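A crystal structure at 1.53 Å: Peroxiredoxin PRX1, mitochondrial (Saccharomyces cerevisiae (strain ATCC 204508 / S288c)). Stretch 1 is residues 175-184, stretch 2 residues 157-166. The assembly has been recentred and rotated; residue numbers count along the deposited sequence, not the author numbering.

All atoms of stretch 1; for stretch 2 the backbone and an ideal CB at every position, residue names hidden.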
ATOM      1  N   ILE A 175       3.986  19.421  -0.141  1.00  9.84           N
ATOM      2  CA  ILE A 175       3.190  19.082   0.985  1.00 10.60           C
ATOM      3  C   ILE A 175       1.717  19.376   0.662  1.00 11.13           C
ATOM      4  O   ILE A 175       1.392  20.326   0.060  1.00 12.42           O
ATOM      5  CB  ILE A 175       3.610  19.947   2.200  1.00  8.87           C
ATOM      6  CG1 ILE A 175       2.930  19.524   3.487  1.00 11.59           C
ATOM      7  CG2 ILE A 175       3.273  21.405   1.932  1.00 15.27           C
ATOM      8  CD1 ILE A 175       3.676  18.412   4.182  1.00  9.33           C
ATOM      9  N   ASN A 176       0.875  18.458   1.082  1.00  9.03           N
ATOM     10  CA  ASN A 176      -0.547  18.577   0.973  1.00  8.09           C
ATOM     11  C   ASN A 176      -1.110  18.623  -0.439  1.00 10.37           C
ATOM     12  O   ASN A 176      -2.198  19.018  -0.607  1.00 13.24           O
ATOM     13  CB  ASN A 176      -0.926  19.814   1.733  1.00 12.00           C
ATOM     14  CG  ASN A 176      -0.764  19.672   3.230  1.00 14.37           C
ATOM     15  OD1 ASN A 176      -0.708  18.610   3.752  1.00 13.49           O
ATOM     16  ND2 ASN A 176      -0.649  20.794   3.890  1.00 13.52           N
ATOM     17  N   TRP A 177      -0.336  18.175  -1.407  1.00 10.85           N
ATOM     18  CA  TRP A 177      -0.753  18.179  -2.783  1.00 11.47           C
ATOM     19  C   TRP A 177      -1.998  17.370  -3.071  1.00 14.55           C
ATOM     20  O   TRP A 177      -2.146  16.304  -2.606  1.00 11.81           O
ATOM     21  CB  TRP A 177       0.376  17.644  -3.693  1.00 11.23           C
ATOM     22  CG  TRP A 177       0.036  17.494  -5.121  1.00  9.57           C
ATOM     23  CD1 TRP A 177       0.124  18.430  -6.064  1.00 12.91           C
ATOM     24  CD2 TRP A 177      -0.419  16.315  -5.770  1.00 15.94           C
ATOM     25  NE1 TRP A 177      -0.218  17.934  -7.246  1.00 12.85           N
ATOM     26  CE2 TRP A 177      -0.578  16.630  -7.109  1.00 15.80           C
ATOM     27  CE3 TRP A 177      -0.708  15.028  -5.349  1.00 20.56           C
ATOM     28  CZ2 TRP A 177      -1.011  15.713  -8.025  1.00 14.95           C
ATOM     29  CZ3 TRP A 177      -1.139  14.155  -6.230  1.00 24.43           C
ATOM     30  CH2 TRP A 177      -1.277  14.471  -7.567  1.00 18.08           C
ATOM     31  N   GLN A 178      -2.861  17.922  -3.892  1.00 12.31           N
ATOM     32  CA  GLN A 178      -3.986  17.209  -4.378  1.00 14.58           C
ATOM     33  C   GLN A 178      -3.892  17.246  -5.897  1.00 14.65           C
ATOM     34  O   GLN A 178      -3.381  18.136  -6.465  1.00 16.05           O
ATOM     35  CB  GLN A 178      -5.302  17.842  -3.975  1.00 14.11           C
ATOM     36  CG  GLN A 178      -5.699  17.679  -2.521  1.00 24.76           C
ATOM     37  CD  GLN A 178      -5.951  16.254  -2.068  1.00 28.01           C
ATOM     38  OE1 GLN A 178      -6.304  15.416  -2.825  1.00 29.19           O
ATOM     39  NE2 GLN A 178      -5.744  16.021  -0.817  1.00 25.33           N
ATOM     40  N   PRO A 179      -4.455  16.255  -6.540  1.00 15.43           N
ATOM     41  CA  PRO A 179      -4.466  16.230  -7.993  1.00 19.72           C
ATOM     42  C   PRO A 179      -5.152  17.504  -8.513  1.00 20.54           C
ATOM     43  O   PRO A 179      -6.074  17.973  -7.942  1.00 17.07           O
ATOM     44  CB  PRO A 179      -5.314  15.011  -8.315  1.00 21.22           C
ATOM     45  CG  PRO A 179      -5.047  14.084  -7.162  1.00 19.66           C
ATOM     46  CD  PRO A 179      -4.875  14.962  -5.977  1.00 26.22           C
ATOM     47  N   ALA A 180      -4.546  18.000  -9.580  1.00 19.21           N
ATOM     48  CA  ALA A 180      -4.781  19.224 -10.361  1.00 16.50           C
ATOM     49  C   ALA A 180      -4.026  20.396  -9.756  1.00 15.64           C
ATOM     50  O   ALA A 180      -3.965  21.410 -10.345  1.00 21.16           O
ATOM     51  CB  ALA A 180      -6.245  19.599 -10.629  1.00 25.78           C
ATOM     52  N   ASP A 181      -3.404  20.218  -8.595  1.00 15.82           N
ATOM     53  CA  ASP A 181      -2.602  21.268  -8.032  1.00 20.36           C
ATOM     54  C   ASP A 181      -1.264  21.334  -8.808  1.00 23.55           C
ATOM     55  O   ASP A 181      -0.856  20.417  -9.446  1.00 14.84           O
ATOM     56  CB  ASP A 181      -2.261  21.054  -6.562  1.00 16.15           C
ATOM     57  CG  ASP A 181      -3.431  21.236  -5.606  1.00 18.56           C
ATOM     58  OD1 ASP A 181      -4.470  21.648  -5.978  1.00 16.42           O
ATOM     59  OD2 ASP A 181      -3.220  20.936  -4.458  1.00 19.42           O
ATOM     60  N   ASP A 182      -0.614  22.460  -8.711  1.00 19.17           N
ATOM     61  CA  ASP A 182       0.663  22.622  -9.342  1.00 14.35           C
ATOM     62  C   ASP A 182       1.695  21.668  -8.707  1.00 14.58           C
ATOM     63  O   ASP A 182       1.647  21.358  -7.559  1.00 12.84           O
ATOM     64  CB  ASP A 182       1.186  24.065  -9.234  1.00 17.27           C
ATOM     65  CG  ASP A 182       0.328  25.082  -9.977  1.00 30.92           C
ATOM     66  OD1 ASP A 182      -0.452  24.689 -10.810  1.00 23.63           O
ATOM     67  OD2 ASP A 182       0.448  26.254  -9.639  1.00 33.96           O
ATOM     68  N   VAL A 183       2.624  21.258  -9.527  1.00 12.52           N
ATOM     69  CA  VAL A 183       3.706  20.369  -9.191  1.00 13.29           C
ATOM     70  C   VAL A 183       5.058  21.082  -9.268  1.00 13.55           C
ATOM     71  O   VAL A 183       5.161  22.178  -9.706  1.00 13.23           O
ATOM     72  CB  VAL A 183       3.707  19.116 -10.071  1.00 14.12           C
ATOM     73  CG1 VAL A 183       2.477  18.259  -9.835  1.00 16.63           C
ATOM     74  CG2 VAL A 183       3.800  19.457 -11.543  1.00 16.79           C
ATOM     75  N   ILE A 184       6.075  20.382  -8.818  1.00 12.08           N
ATOM     76  CA  ILE A 184       7.411  20.903  -8.753  1.00 12.66           C
ATOM     77  C   ILE A 184       8.393  20.214  -9.698  1.00 12.90           C
ATOM     78  O   ILE A 184       8.355  19.058  -9.846  1.00 14.02           O
ATOM     79  CB  ILE A 184       7.935  20.833  -7.313  1.00 14.69           C
ATOM     80  CG1 ILE A 184       7.131  21.702  -6.385  1.00 13.40           C
ATOM     81  CG2 ILE A 184       9.384  21.250  -7.228  1.00 15.65           C
ATOM     82  CD1 ILE A 184       7.162  21.245  -4.948  1.00 14.44           C
ATOM     83  N   UNK A 157      -4.841   6.768  -1.322  1.00  9.40           N
ATOM     84  CA  UNK A 157      -5.108   7.119  -2.690  1.00 10.14           C
ATOM     85  C   UNK A 157      -4.316   8.377  -3.135  1.00 12.81           C
ATOM     86  O   UNK A 157      -3.903   8.464  -4.235  1.00 12.89           O
ATOM     87  CB  UNK A 157      -6.611   7.340  -2.870  1.00 10.14           C
ATOM     88  N   UNK A 158      -4.180   9.321  -2.230  1.00  7.81           N
ATOM     89  CA  UNK A 158      -3.475  10.549  -2.555  1.00 12.19           C
ATOM     90  C   UNK A 158      -2.003  10.283  -2.908  1.00 10.34           C
ATOM     91  O   UNK A 158      -1.503  10.760  -3.877  1.00 11.60           O
ATOM     92  CB  UNK A 158      -3.568  11.527  -1.382  1.00 12.19           C
ATOM     93  N   UNK A 159      -1.356   9.487  -2.093  1.00  7.23           N
ATOM     94  CA  UNK A 159       0.012   9.149  -2.367  1.00  7.07           C
ATOM     95  C   UNK A 159       0.184   8.301  -3.612  1.00  9.27           C
ATOM     96  O   UNK A 159       1.140   8.402  -4.220  1.00 10.78           O
ATOM     97  CB  UNK A 159       0.609   8.422  -1.160  1.00  7.07           C
ATOM     98  N   UNK A 160      -0.775   7.434  -3.891  1.00  9.78           N
ATOM     99  CA  UNK A 160      -0.692   6.635  -5.082  1.00  9.90           C
ATOM    100  C   UNK A 160      -0.744   7.593  -6.295  1.00  9.99           C
ATOM    101  O   UNK A 160      -0.009   7.455  -7.216  1.00 10.50           O
ATOM    102  CB  UNK A 160      -1.815   5.597  -5.124  1.00  9.90           C
ATOM    103  N   UNK A 161      -1.642   8.555  -6.201  1.00 11.05           N
ATOM    104  CA  UNK A 161      -1.763   9.500  -7.295  1.00  8.84           C
ATOM    105  C   UNK A 161      -0.471  10.312  -7.499  1.00 12.89           C
ATOM    106  O   UNK A 161      -0.048  10.528  -8.568  1.00 12.80           O
ATOM    107  CB  UNK A 161      -2.942  10.441  -7.036  1.00  8.84           C
ATOM    108  N   UNK A 162       0.111  10.742  -6.409  1.00 11.12           N
ATOM    109  CA  UNK A 162       1.343  11.454  -6.465  1.00  8.72           C
ATOM    110  C   UNK A 162       2.466  10.595  -7.019  1.00 10.34           C
ATOM    111  O   UNK A 162       3.214  11.033  -7.785  1.00  9.19           O
ATOM    112  CB  UNK A 162       1.704  11.977  -5.073  1.00  8.72           C
ATOM    113  N   UNK A 163       2.571   9.351  -6.569  1.00  8.54           N
ATOM    114  CA  UNK A 163       3.634   8.497  -7.054  1.00  9.53           C
ATOM    115  C   UNK A 163       3.537   8.193  -8.528  1.00  9.70           C
ATOM    116  O   UNK A 163       4.509   8.175  -9.209  1.00 11.69           O
ATOM    117  CB  UNK A 163       3.643   7.186  -6.266  1.00  9.53           C
ATOM    118  N   UNK A 164       2.327   7.916  -8.958  1.00  8.88           N
ATOM    119  CA  UNK A 164       2.098   7.632 -10.354  1.00  9.32           C
ATOM    120  C   UNK A 164       2.380   8.846 -11.217  1.00 10.33           C
ATOM    121  O   UNK A 164       2.901   8.706 -12.259  1.00 12.63           O
ATOM    122  CB  UNK A 164       0.662   7.151 -10.569  1.00  9.32           C
ATOM    123  N   UNK A 165       1.966   9.989 -10.735  1.00 11.37           N
ATOM    124  CA  UNK A 165       2.194  11.221 -11.456  1.00 11.71           C
ATOM    125  C   UNK A 165       3.686  11.557 -11.563  1.00 13.01           C
ATOM    126  O   UNK A 165       4.166  11.939 -12.597  1.00 14.67           O
ATOM    127  CB  UNK A 165       1.443  12.366 -10.773  1.00 11.71           C
ATOM    128  N   UNK A 166       4.393  11.388 -10.466  1.00  9.58           N
ATOM    129  CA  UNK A 166       5.796  11.638 -10.491  1.00 12.38           C
ATOM    130  C   UNK A 166       6.538  10.722 -11.477  1.00 15.95           C
ATOM    131  O   UNK A 166       7.411  11.158 -12.139  1.00 16.24           O
ATOM    132  CB  UNK A 166       6.363  11.476  -9.079  1.00 12.38           C
TER

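Stretch 2 is a regular helix throughout, so every position must tolerate helical backbone angles, and proline would cost a backbone hydrogen bond at most of them. Stretch 1 lays a loop along one flank, with the end of the Trp177 side chain coming nearer the helix than its sideways CA-to-CB bond would suggest and a type II turn from Gln178 to Asp181 beside it.

Position 157 has nothing of stretch 1 within 5.5 Å of its ideal CB, so the contact sets no preference. The residue is Leu157, which does not touch the loop.

At 158 the CA-to-CB bond runs sideways, and the ideal CB lies 5.0 Å from Gln178 OE1 and 5.1 Å from Trp177 O. The carbonyl of Trp177 invites a donor, but a short side chain would stop before it; lysine, arginine or glutamine could extend that far. The deposited residue is Arg158. With chi1 and chi2 both t and chi3 p, its end bends to the loop, and NH1 donates a hydrogen bond to Trp177 O at 2.9 Å with a nearly straight angle of 161°. The carbonyl oxygen sits at the edge of the guanidinium, near its plane, where the N-H groups point. The aliphatic part is used too: Arg158 CD packs 3.5 Å from Gln178 NE2.

Position 159 points away and 160 is out of reach, leaving both free as far as this loop is concerned. They hold Val159 and Ile160.

Position 161 points toward the loop, its ideal CB 4.2 Å from both Trp177 CZ3 and Pro179 CG. That is close quarters for CB, yet stretch 1 presents carbon here and no charge. Alanine, serine, or a modest polar or aliphatic residue would suit. It is Asp161, whose OD2 comes 3.9 Å from Pro179 CG, a packing contact; both carboxylate oxygens find hydrogen bonds elsewhere in the structure.

At 162 the bond is sideways, but the ideal CB is already 3.8 Å from Trp177 CZ3. A small residue, alanine, serine or glycine, fits such proximity most simply. Ala162 fills the place: its CB packs against CZ3 of Trp177 at 3.8 Å, while its backbone N is 3.6 Å from that same CZ3, so the indole rests close to the helix backbone itself.

Positions 163 and 164 are an away-facing site and one out of reach. They carry Leu163 and Gln164, neither in contact with the loop.

Position 165 points toward stretch 1 with more room, the ideal CB 4.7 Å from Trp177 CH2. Beyond lie the indole and Val183, an apolar corner that leucine, isoleucine or methionine could occupy. Leu165 does so, with chi1 t and chi2 p: CD2 reaches 3.6 Å from Trp177 CZ2 and 3.9 Å from Val183 CG1, one methyl in contact with both the indole of the loop and the first residue of the short strand, 183-184.

At 166 the bond is sideways and stretch 1 offers nothing nearby, so many residues would serve. Thr166 turns inward to its own helix, OG1 donating to Leu163 O at 2.9 Å.

Stretch 2, residues 157-166: LRVIDALQLT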
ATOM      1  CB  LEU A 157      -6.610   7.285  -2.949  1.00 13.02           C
ATOM      2  CG  LEU A 157      -7.495   6.039  -2.955  1.00  9.61           C
ATOM      3  CD1 LEU A 157      -8.963   6.404  -2.748  1.00 13.52           C
ATOM      4  CD2 LEU A 157      -7.287   5.224  -4.203  1.00 13.53           C
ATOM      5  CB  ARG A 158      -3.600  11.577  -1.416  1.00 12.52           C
ATOM      6  CG  ARG A 158      -3.154  12.994  -1.776  1.00 10.07           C
ATOM      7  CD  ARG A 158      -2.968  13.916  -0.579  1.00 10.08           C
ATOM      8  NE  ARG A 158      -1.870  13.526   0.264  1.00  8.98           N
ATOM      9  CZ  ARG A 158      -0.630  13.898   0.051  1.00  9.01           C
ATOM     10  NH1 ARG A 158      -0.327  14.727  -0.938  1.00  9.92           N
ATOM     11  NH2 ARG A 158       0.308  13.460   0.841  1.00  8.78           N
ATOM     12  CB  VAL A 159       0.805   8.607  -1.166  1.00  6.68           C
ATOM     13  CG1 VAL A 159       0.687   9.578  -0.042  1.00 11.36           C
ATOM     14  CG2 VAL A 159       0.350   7.222  -0.772  1.00  6.85           C
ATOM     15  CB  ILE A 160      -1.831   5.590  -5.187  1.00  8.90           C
ATOM     16  CG1 ILE A 160      -1.570   4.421  -4.253  1.00  8.67           C
ATOM     17  CG2 ILE A 160      -1.902   5.015  -6.600  1.00 11.29           C
ATOM     18  CD1 ILE A 160      -2.820   3.633  -3.941  1.00 15.03           C
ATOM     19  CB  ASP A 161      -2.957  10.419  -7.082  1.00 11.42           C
ATOM     20  CG  ASP A 161      -4.293   9.725  -7.358  1.00 17.52           C
ATOM     21  OD1 ASP A 161      -4.302   8.750  -8.000  1.00 13.83           O
ATOM     22  OD2 ASP A 161      -5.264  10.204  -6.906  1.00 15.39           O
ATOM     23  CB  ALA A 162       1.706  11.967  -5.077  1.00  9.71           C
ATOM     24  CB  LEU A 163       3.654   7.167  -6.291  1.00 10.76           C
ATOM     25  CG  LEU A 163       4.184   7.209  -4.858  1.00  7.32           C
ATOM     26  CD1 LEU A 163       3.697   5.978  -4.115  1.00  7.08           C
ATOM     27  CD2 LEU A 163       5.695   7.270  -4.880  1.00  8.83           C
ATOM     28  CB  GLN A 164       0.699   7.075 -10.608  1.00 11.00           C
ATOM     29  CG  GLN A 164       0.493   5.721  -9.944  1.00 11.63           C
ATOM     30  CD  GLN A 164      -0.877   5.111 -10.203  1.00 12.30           C
ATOM     31  OE1 GLN A 164      -1.815   5.778 -10.484  1.00 13.70           O
ATOM     32  NE2 GLN A 164      -0.943   3.844 -10.079  1.00 14.27           N
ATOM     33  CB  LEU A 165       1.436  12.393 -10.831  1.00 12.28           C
ATOM     34  CG  LEU A 165       1.611  13.702 -11.629  1.00 21.30           C
ATOM     35  CD1 LEU A 165       1.000  13.570 -13.009  1.00 29.71           C
ATOM     36  CD2 LEU A 165       1.018  14.824 -10.839  1.00 22.00           C
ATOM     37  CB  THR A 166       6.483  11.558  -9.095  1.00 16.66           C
ATOM     38  OG1 THR A 166       6.392  10.272  -8.562  1.00 31.82           O
ATOM     39  CG2 THR A 166       5.908  12.475  -8.198  1.00 18.85           C
TER
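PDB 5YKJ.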